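Local coordinates for protein V-type ATP synthase alpha chain (Nanoarchaeum equitans Kin4-M, PDB 5BN3) that is the alpha chain (subunit A) of a V-type rotary complex, built around a P-loop nucleotide-binding domain, at residues Ala77-Gly82 with Leu282-Ser287; Ile246-Gly251 with Val315-Asp320. All coordinates share one frame; numbering follows the deposited sequence.

In the fold
Four segments come in the order Ala77-Gly82, Ile246-Gly251, Leu282-Ser287 and Val315-Asp320, and the two contacts cross because each closes over one segment of the other. Interaction 1 closes a loop of 199 residues and ties short strand 79-80 to strand 280-285 of the nucleotide-binding domain. Interaction 2 closes a loop of 63 residues, pairing strand 244-250 with strand 314-320; helices 254-263 and 293-309 lie within this loop. Strand 244-250 separates strands 280-285 and 314-320, so both contacts belong to one sheet, their centres about 9 Å apart. Ile283 O to Gly249 N, a probable hydrogen bond of 2.7 Å, is one of the links joining them.

Interaction 1. Residues Ala77-Gly82 with Leu282-Ser287; sequences ANIFDG and LIANTS
Ile79 and Phe80 pair in parallel with Leu282 and Ile283, the CA atoms of Ile79 and Leu282 lying 4.5 Å apart. Three main-chain hydrogen bonds hold the ladder: Leu282 N to Asn78 O, Phe80 N to Leu282 O at 2.8 Å, and a nearly straight bond (176°) from Ala284 N to Phe80 O. Phe80 thus grips the neighbouring strand through both its N-H and its carbonyl, straddling Ile283. Beyond the ladder, Ala284 O is buried without a hydrogen-bond partner in the model, although Asp81 CA lies 3.2 Å from it in a CA-H...O contact.

Ile79, Leu282 and Ala284 share one face of the sheet. With CG1 of Ile79 anti to its backbone N (chi1 180°), that branch lies across Leu282 CB at 3.9 Å and its CD1 continues to Ala284 CB at 4.0 Å. Helix 254-263 covers this face through Leu261, Val260 and Met257. On the reverse face, the Phe80 ring offers its edge to Leu282 O, and Ile283 CG2 touches Asp81 O while its side chain packs on helix 293-309.

Past the paired residues, a water donates to Asn285 OD1 at 2.7 Å and is held weakly by Asp81 OD2 and Gly82 N. Asp81 OD2 also forms a salt bridge with Arg85, and Asn285 ND2 is taken by Pro290 O. The arrangement is a parallel edge extension of the P-loop-type central sheet, by a strand contributed from far upstream in the chain.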
ATOM      1  N   ALA A  77     -26.163 -37.891 -12.071  1.00 36.82           N
ATOM      2  CA  ALA A  77     -25.344 -38.246 -13.232  1.00 31.98           C
ATOM      3  C   ALA A  77     -25.466 -37.280 -14.406  1.00 42.14           C
ATOM      4  O   ALA A  77     -25.038 -37.595 -15.517  1.00 43.92           O
ATOM      5  CB  ALA A  77     -25.628 -39.683 -13.684  1.00 36.22           C
ATOM      6  N   ASN A  78     -26.035 -36.104 -14.157  1.00 34.18           N
ATOM      7  CA  ASN A  78     -26.201 -35.108 -15.212  1.00 34.57           C
ATOM      8  C   ASN A  78     -25.472 -33.799 -14.921  1.00 34.30           C
ATOM      9  O   ASN A  78     -25.122 -33.511 -13.774  1.00 37.91           O
ATOM     10  CB  ASN A  78     -27.688 -34.847 -15.474  1.00 33.13           C
ATOM     11  CG  ASN A  78     -28.339 -35.957 -16.273  1.00 39.01           C
ATOM     12  OD1 ASN A  78     -27.862 -36.320 -17.350  1.00 40.08           O
ATOM     13  ND2 ASN A  78     -29.423 -36.513 -15.745  1.00 40.40           N
ATOM     14  N   ILE A  79     -25.245 -33.012 -15.969  1.00 30.93           N
ATOM     15  CA  ILE A  79     -24.577 -31.720 -15.834  1.00 29.25           C
ATOM     16  C   ILE A  79     -25.512 -30.573 -16.218  1.00 34.15           C
ATOM     17  O   ILE A  79     -26.194 -30.625 -17.245  1.00 37.50           O
ATOM     18  CB  ILE A  79     -23.260 -31.673 -16.650  1.00 35.17           C
ATOM     19  CG1 ILE A  79     -22.576 -30.311 -16.510  1.00 33.39           C
ATOM     20  CG2 ILE A  79     -23.509 -32.017 -18.114  1.00 35.73           C
ATOM     21  CD1 ILE A  79     -21.191 -30.260 -17.136  1.00 37.10           C
ATOM     22  N   PHE A  80     -25.553 -29.545 -15.377  1.00 29.92           N
ATOM     23  CA  PHE A  80     -26.453 -28.416 -15.587  1.00 35.48           C
ATOM     24  C   PHE A  80     -25.666 -27.113 -15.548  1.00 42.71           C
ATOM     25  O   PHE A  80     -24.551 -27.081 -15.026  1.00 40.08           O
ATOM     26  CB  PHE A  80     -27.529 -28.401 -14.499  1.00 31.90           C
ATOM     27  CG  PHE A  80     -28.311 -29.682 -14.400  1.00 34.90           C
ATOM     28  CD1 PHE A  80     -27.859 -30.728 -13.608  1.00 32.85           C
ATOM     29  CD2 PHE A  80     -29.501 -29.838 -15.096  1.00 40.81           C
ATOM     30  CE1 PHE A  80     -28.574 -31.906 -13.516  1.00 36.07           C
ATOM     31  CE2 PHE A  80     -30.224 -31.016 -15.006  1.00 36.76           C
ATOM     32  CZ  PHE A  80     -29.760 -32.052 -14.215  1.00 44.29           C
ATOM     33  N   ASP A  81     -26.236 -26.043 -16.097  1.00 35.08           N
ATOM     34  CA  ASP A  81     -25.603 -24.729 -15.990  1.00 36.06           C
ATOM     35  C   ASP A  81     -26.020 -24.051 -14.687  1.00 37.90           C
ATOM     36  O   ASP A  81     -26.724 -24.654 -13.876  1.00 40.10           O
ATOM     37  CB  ASP A  81     -25.897 -23.853 -17.220  1.00 43.71           C
ATOM     38  CG  ASP A  81     -27.334 -23.346 -17.270  1.00 51.37           C
ATOM     39  OD1 ASP A  81     -28.184 -23.808 -16.479  1.00 49.09           O
ATOM     40  OD2 ASP A  81     -27.619 -22.479 -18.126  1.00 56.19           O
ATOM     41  N   GLY A  82     -25.590 -22.808 -14.486  1.00 40.13           N
ATOM     42  CA  GLY A  82     -25.881 -22.093 -13.254  1.00 44.06           C
ATOM     43  C   GLY A  82     -27.359 -21.897 -12.964  1.00 45.06           C
ATOM     44  O   GLY A  82     -27.747 -21.693 -11.812  1.00 45.74           O
ATOM     45  N   LEU A 282     -23.439 -32.418 -11.433  1.00 32.92           N
ATOM     46  CA  LEU A 282     -22.504 -31.385 -11.866  1.00 33.51           C
ATOM     47  C   LEU A 282     -23.229 -30.087 -12.197  1.00 39.66           C
ATOM     48  O   LEU A 282     -24.188 -30.081 -12.971  1.00 36.14           O
ATOM     49  CB  LEU A 282     -21.709 -31.851 -13.089  1.00 31.48           C
ATOM     50  CG  LEU A 282     -20.790 -33.065 -12.946  1.00 54.29           C
ATOM     51  CD1 LEU A 282     -19.913 -33.226 -14.181  1.00 53.66           C
ATOM     52  CD2 LEU A 282     -19.935 -32.939 -11.707  1.00 42.72           C
ATOM     53  N   ILE A 283     -22.769 -28.991 -11.602  1.00 31.92           N
ATOM     54  CA  ILE A 283     -23.288 -27.665 -11.924  1.00 29.42           C
ATOM     55  C   ILE A 283     -22.160 -26.802 -12.476  1.00 38.63           C
ATOM     56  O   ILE A 283     -21.205 -26.478 -11.767  1.00 34.99           O
ATOM     57  CB  ILE A 283     -23.920 -27.002 -10.694  1.00 34.17           C
ATOM     58  CG1 ILE A 283     -25.100 -27.847 -10.213  1.00 48.82           C
ATOM     59  CG2 ILE A 283     -24.385 -25.594 -11.023  1.00 39.60           C
ATOM     60  CD1 ILE A 283     -25.551 -27.523  -8.828  1.00 48.64           C
ATOM     61  N   ALA A 284     -22.276 -26.434 -13.749  1.00 39.05           N
ATOM     62  CA  ALA A 284     -21.192 -25.749 -14.444  1.00 41.24           C
ATOM     63  C   ALA A 284     -21.581 -24.361 -14.930  1.00 43.47           C
ATOM     64  O   ALA A 284     -22.432 -24.222 -15.807  1.00 39.97           O
ATOM     65  CB  ALA A 284     -20.708 -26.584 -15.617  1.00 38.32           C
ATOM     66  N   ASN A 285     -20.950 -23.341 -14.360  1.00 40.47           N
ATOM     67  CA  ASN A 285     -20.996 -22.006 -14.936  1.00 39.05           C
ATOM     68  C   ASN A 285     -19.564 -21.523 -15.110  1.00 41.17           C
ATOM     69  O   ASN A 285     -18.983 -20.927 -14.203  1.00 39.86           O
ATOM     70  CB  ASN A 285     -21.796 -21.042 -14.063  1.00 42.83           C
ATOM     71  CG  ASN A 285     -22.298 -19.839 -14.840  1.00 52.21           C
ATOM     72  OD1 ASN A 285     -23.298 -19.922 -15.553  1.00 49.72           O
ATOM     73  ND2 ASN A 285     -21.604 -18.713 -14.706  1.00 39.28           N
ATOM     74  N   THR A 286     -19.002 -21.799 -16.283  1.00 41.08           N
ATOM     75  CA  THR A 286     -17.590 -21.554 -16.553  1.00 41.17           C
ATOM     76  C   THR A 286     -17.231 -20.073 -16.531  1.00 29.78           C
ATOM     77  O   THR A 286     -18.109 -19.210 -16.516  1.00 34.00           O
ATOM     78  CB  THR A 286     -17.159 -22.175 -17.893  1.00 46.08           C
ATOM     79  OG1 THR A 286     -17.882 -21.558 -18.964  1.00 40.39           O
ATOM     80  CG2 THR A 286     -17.440 -23.664 -17.894  1.00 46.99           C
ATOM     81  N   SER A 287     -15.931 -19.795 -16.535  1.00 32.99           N
ATOM     82  CA  SER A 287     -15.415 -18.438 -16.414  1.00 38.76           C
ATOM     83  C   SER A 287     -15.988 -17.466 -17.446  1.00 31.84           C
ATOM     84  O   SER A 287     -16.203 -16.290 -17.140  1.00 37.14           O
ATOM     85  CB  SER A 287     -13.890 -18.459 -16.504  1.00 27.54           C
ATOM     86  OG  SER A 287     -13.472 -19.057 -17.716  1.00 34.83           O
TER
HETATM   87  O   HOH W   1     -25.677 -20.377 -16.765  1.00 56.75           O

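Interaction 2. Residues Ile246-Gly251 with Val315-Asp320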
ATOM      1  N   ILE A 246     -22.128 -33.186  -4.939  1.00 33.94           N
ATOM      2  CA  ILE A 246     -22.457 -32.090  -5.842  1.00 34.42           C
ATOM      3  C   ILE A 246     -21.220 -31.244  -6.107  1.00 30.31           C
ATOM      4  O   ILE A 246     -20.677 -30.623  -5.192  1.00 33.84           O
ATOM      5  CB  ILE A 246     -23.570 -31.210  -5.262  1.00 33.14           C
ATOM      6  CG1 ILE A 246     -24.837 -32.046  -5.081  1.00 44.64           C
ATOM      7  CG2 ILE A 246     -23.845 -30.020  -6.168  1.00 35.28           C
ATOM      8  CD1 ILE A 246     -25.840 -31.421  -4.165  1.00 40.70           C
ATOM      9  N   TYR A 247     -20.769 -31.229  -7.358  1.00 32.21           N
ATOM     10  CA  TYR A 247     -19.609 -30.428  -7.729  1.00 28.94           C
ATOM     11  C   TYR A 247     -20.053 -29.162  -8.452  1.00 34.70           C
ATOM     12  O   TYR A 247     -20.637 -29.230  -9.536  1.00 34.87           O
ATOM     13  CB  TYR A 247     -18.646 -31.228  -8.613  1.00 30.01           C
ATOM     14  CG  TYR A 247     -17.261 -30.627  -8.677  1.00 46.78           C
ATOM     15  CD1 TYR A 247     -16.963 -29.610  -9.570  1.00 46.62           C
ATOM     16  CD2 TYR A 247     -16.252 -31.077  -7.838  1.00 48.31           C
ATOM     17  CE1 TYR A 247     -15.699 -29.056  -9.625  1.00 49.23           C
ATOM     18  CE2 TYR A 247     -14.985 -30.531  -7.888  1.00 38.95           C
ATOM     19  CZ  TYR A 247     -14.715 -29.521  -8.782  1.00 62.16           C
ATOM     20  OH  TYR A 247     -13.454 -28.974  -8.832  1.00 58.03           O
ATOM     21  N   ILE A 248     -19.778 -28.011  -7.848  1.00 30.71           N
ATOM     22  CA  ILE A 248     -20.107 -26.736  -8.468  1.00 34.08           C
ATOM     23  C   ILE A 248     -18.873 -26.103  -9.100  1.00 39.35           C
ATOM     24  O   ILE A 248     -17.962 -25.655  -8.399  1.00 33.27           O
ATOM     25  CB  ILE A 248     -20.707 -25.743  -7.451  1.00 34.01           C
ATOM     26  CG1 ILE A 248     -21.803 -26.420  -6.622  1.00 35.84           C
ATOM     27  CG2 ILE A 248     -21.259 -24.521  -8.167  1.00 35.70           C
ATOM     28  CD1 ILE A 248     -22.443 -25.504  -5.593  1.00 33.62           C
ATOM     29  N   GLY A 249     -18.845 -26.075 -10.428  1.00 35.25           N
ATOM     30  CA  GLY A 249     -17.816 -25.348 -11.144  1.00 34.56           C
ATOM     31  C   GLY A 249     -18.234 -23.898 -11.277  1.00 47.06           C
ATOM     32  O   GLY A 249     -18.936 -23.530 -12.222  1.00 40.11           O
ATOM     33  N   CYS A 250     -17.807 -23.079 -10.322  1.00 39.95           N
ATOM     34  CA  CYS A 250     -18.193 -21.676 -10.282  1.00 34.42           C
ATOM     35  C   CYS A 250     -17.107 -20.797 -10.894  1.00 34.79           C
ATOM     36  O   CYS A 250     -16.119 -20.475 -10.236  1.00 33.20           O
ATOM     37  CB  CYS A 250     -18.476 -21.253  -8.838  1.00 32.72           C
ATOM     38  SG  CYS A 250     -19.016 -19.539  -8.629  1.00 39.46           S
ATOM     39  N   GLY A 251     -17.293 -20.425 -12.159  1.00 31.11           N
ATOM     40  CA  GLY A 251     -16.396 -19.508 -12.837  1.00 30.88           C
ATOM     41  C   GLY A 251     -15.015 -20.053 -13.150  1.00 35.56           C
ATOM     42  O   GLY A 251     -14.056 -19.284 -13.230  1.00 37.10           O
ATOM     43  N   VAL A 315     -24.583 -35.594   2.214  1.00 33.07           N
ATOM     44  CA  VAL A 315     -24.260 -34.909   0.970  1.00 28.42           C
ATOM     45  C   VAL A 315     -22.990 -34.084   1.157  1.00 31.51           C
ATOM     46  O   VAL A 315     -22.745 -33.547   2.241  1.00 30.56           O
ATOM     47  CB  VAL A 315     -25.409 -33.961   0.553  1.00 30.85           C
ATOM     48  CG1 VAL A 315     -25.146 -33.351  -0.818  1.00 33.34           C
ATOM     49  CG2 VAL A 315     -26.732 -34.698   0.547  1.00 37.38           C
ATOM     50  N   VAL A 316     -22.175 -34.005   0.110  1.00 32.26           N
ATOM     51  CA  VAL A 316     -21.060 -33.065   0.094  1.00 32.55           C
ATOM     52  C   VAL A 316     -21.166 -32.136  -1.110  1.00 32.21           C
ATOM     53  O   VAL A 316     -21.435 -32.579  -2.228  1.00 34.72           O
ATOM     54  CB  VAL A 316     -19.681 -33.774   0.128  1.00 38.09           C
ATOM     55  CG1 VAL A 316     -19.566 -34.786  -0.990  1.00 38.40           C
ATOM     56  CG2 VAL A 316     -18.549 -32.757   0.044  1.00 37.86           C
ATOM     57  N   VAL A 317     -20.990 -30.841  -0.867  1.00 31.38           N
ATOM     58  CA  VAL A 317     -20.925 -29.864  -1.944  1.00 33.68           C
ATOM     59  C   VAL A 317     -19.507 -29.328  -2.064  1.00 37.65           C
ATOM     60  O   VAL A 317     -18.943 -28.834  -1.085  1.00 32.60           O
ATOM     61  CB  VAL A 317     -21.886 -28.682  -1.702  1.00 37.27           C
ATOM     62  CG1 VAL A 317     -21.581 -27.550  -2.661  1.00 38.52           C
ATOM     63  CG2 VAL A 317     -23.322 -29.124  -1.872  1.00 35.48           C
ATOM     64  N   ASN A 318     -18.928 -29.450  -3.255  1.00 32.66           N
ATOM     65  CA  ASN A 318     -17.638 -28.835  -3.551  1.00 34.82           C
ATOM     66  C   ASN A 318     -17.857 -27.601  -4.421  1.00 40.78           C
ATOM     67  O   ASN A 318     -18.461 -27.693  -5.491  1.00 39.31           O
ATOM     68  CB  ASN A 318     -16.708 -29.817  -4.274  1.00 41.71           C
ATOM     69  CG  ASN A 318     -16.484 -31.102  -3.494  1.00 46.06           C
ATOM     70  OD1 ASN A 318     -17.198 -32.088  -3.680  1.00 51.04           O
ATOM     71  ND2 ASN A 318     -15.479 -31.099  -2.625  1.00 41.71           N
ATOM     72  N   ALA A 319     -17.375 -26.449  -3.967  1.00 31.50           N
ATOM     73  CA  ALA A 319     -17.534 -25.208  -4.725  1.00 30.64           C
ATOM     74  C   ALA A 319     -16.185 -24.654  -5.179  1.00 40.45           C
ATOM     75  O   ALA A 319     -15.371 -24.233  -4.355  1.00 36.21           O
ATOM     76  CB  ALA A 319     -18.285 -24.174  -3.904  1.00 33.96           C
ATOM     77  N   ASP A 320     -15.970 -24.641  -6.492  1.00 35.77           N
ATOM     78  CA  ASP A 320     -14.696 -24.253  -7.090  1.00 33.97           C
ATOM     79  C   ASP A 320     -14.964 -23.279  -8.238  1.00 34.18           C
ATOM     80  O   ASP A 320     -15.366 -23.703  -9.317  1.00 34.43           O
ATOM     81  CB  ASP A 320     -13.997 -25.517  -7.618  1.00 33.09           C
ATOM     82  CG  ASP A 320     -12.652 -25.233  -8.264  1.00 42.16           C
ATOM     83  OD1 ASP A 320     -12.035 -24.191  -7.957  1.00 35.47           O
ATOM     84  OD2 ASP A 320     -12.195 -26.070  -9.076  1.00 41.60           O
TER
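Tyr247 and Asp320 both carry CG anti to the backbone N (chi1 -162° and -180°), and their side chains run side by side on one face of the sheet, pointing the same way. Ring and carboxylate planes are nearly perpendicular, and the Tyr247 OH reaches Asp320 OD2 at 3.2 Å in a weak hydrogen bond. Asn318 shares this face: its CB meets Tyr247 CD2 at 3.8 Å, and its backbone O lies over one face of the ring. The Asn318 ND2 is bonded to Asn233 OD1 of helix 229-239, whereas the buried OD1 has no partner in the model.

Beneath these groups the strands are parallel and in continuous register, Ile246 opposite Val317 through to Gly249 opposite Asp320. Five main-chain hydrogen bonds alternate along them, including Ile248 N to Asn318 O at 2.7 Å. The last, Cys250 N to Asp320 O, is equally short, but its donor sits above the carbonyl plane, 49° out of it. On the other face, Ile248 CD1 meets Val317 CG1 at 3.7 Å and Ile246 CD1 meets Val315 CG1 at 3.9 Å, forming an apolar layer, joined by Leu373 of strand 370-379, that packs under helix 293-309.

Asp320, at the C-terminal end of a largely apolar strand, is placed consistently with a Walker B aspartate. Its side chain lies about 4 Å from a bound magnesium ion and about 5 Å from adenosine-5'-diphosphate, while Val315 belongs to a separate magnesium site. OD2 is shared between Thr230 OG1 of the P-loop and, more weakly, Tyr247 OH, consistent with the two hydroxyls helping to set the rotation of a carboxylate that lies near the magnesium ion.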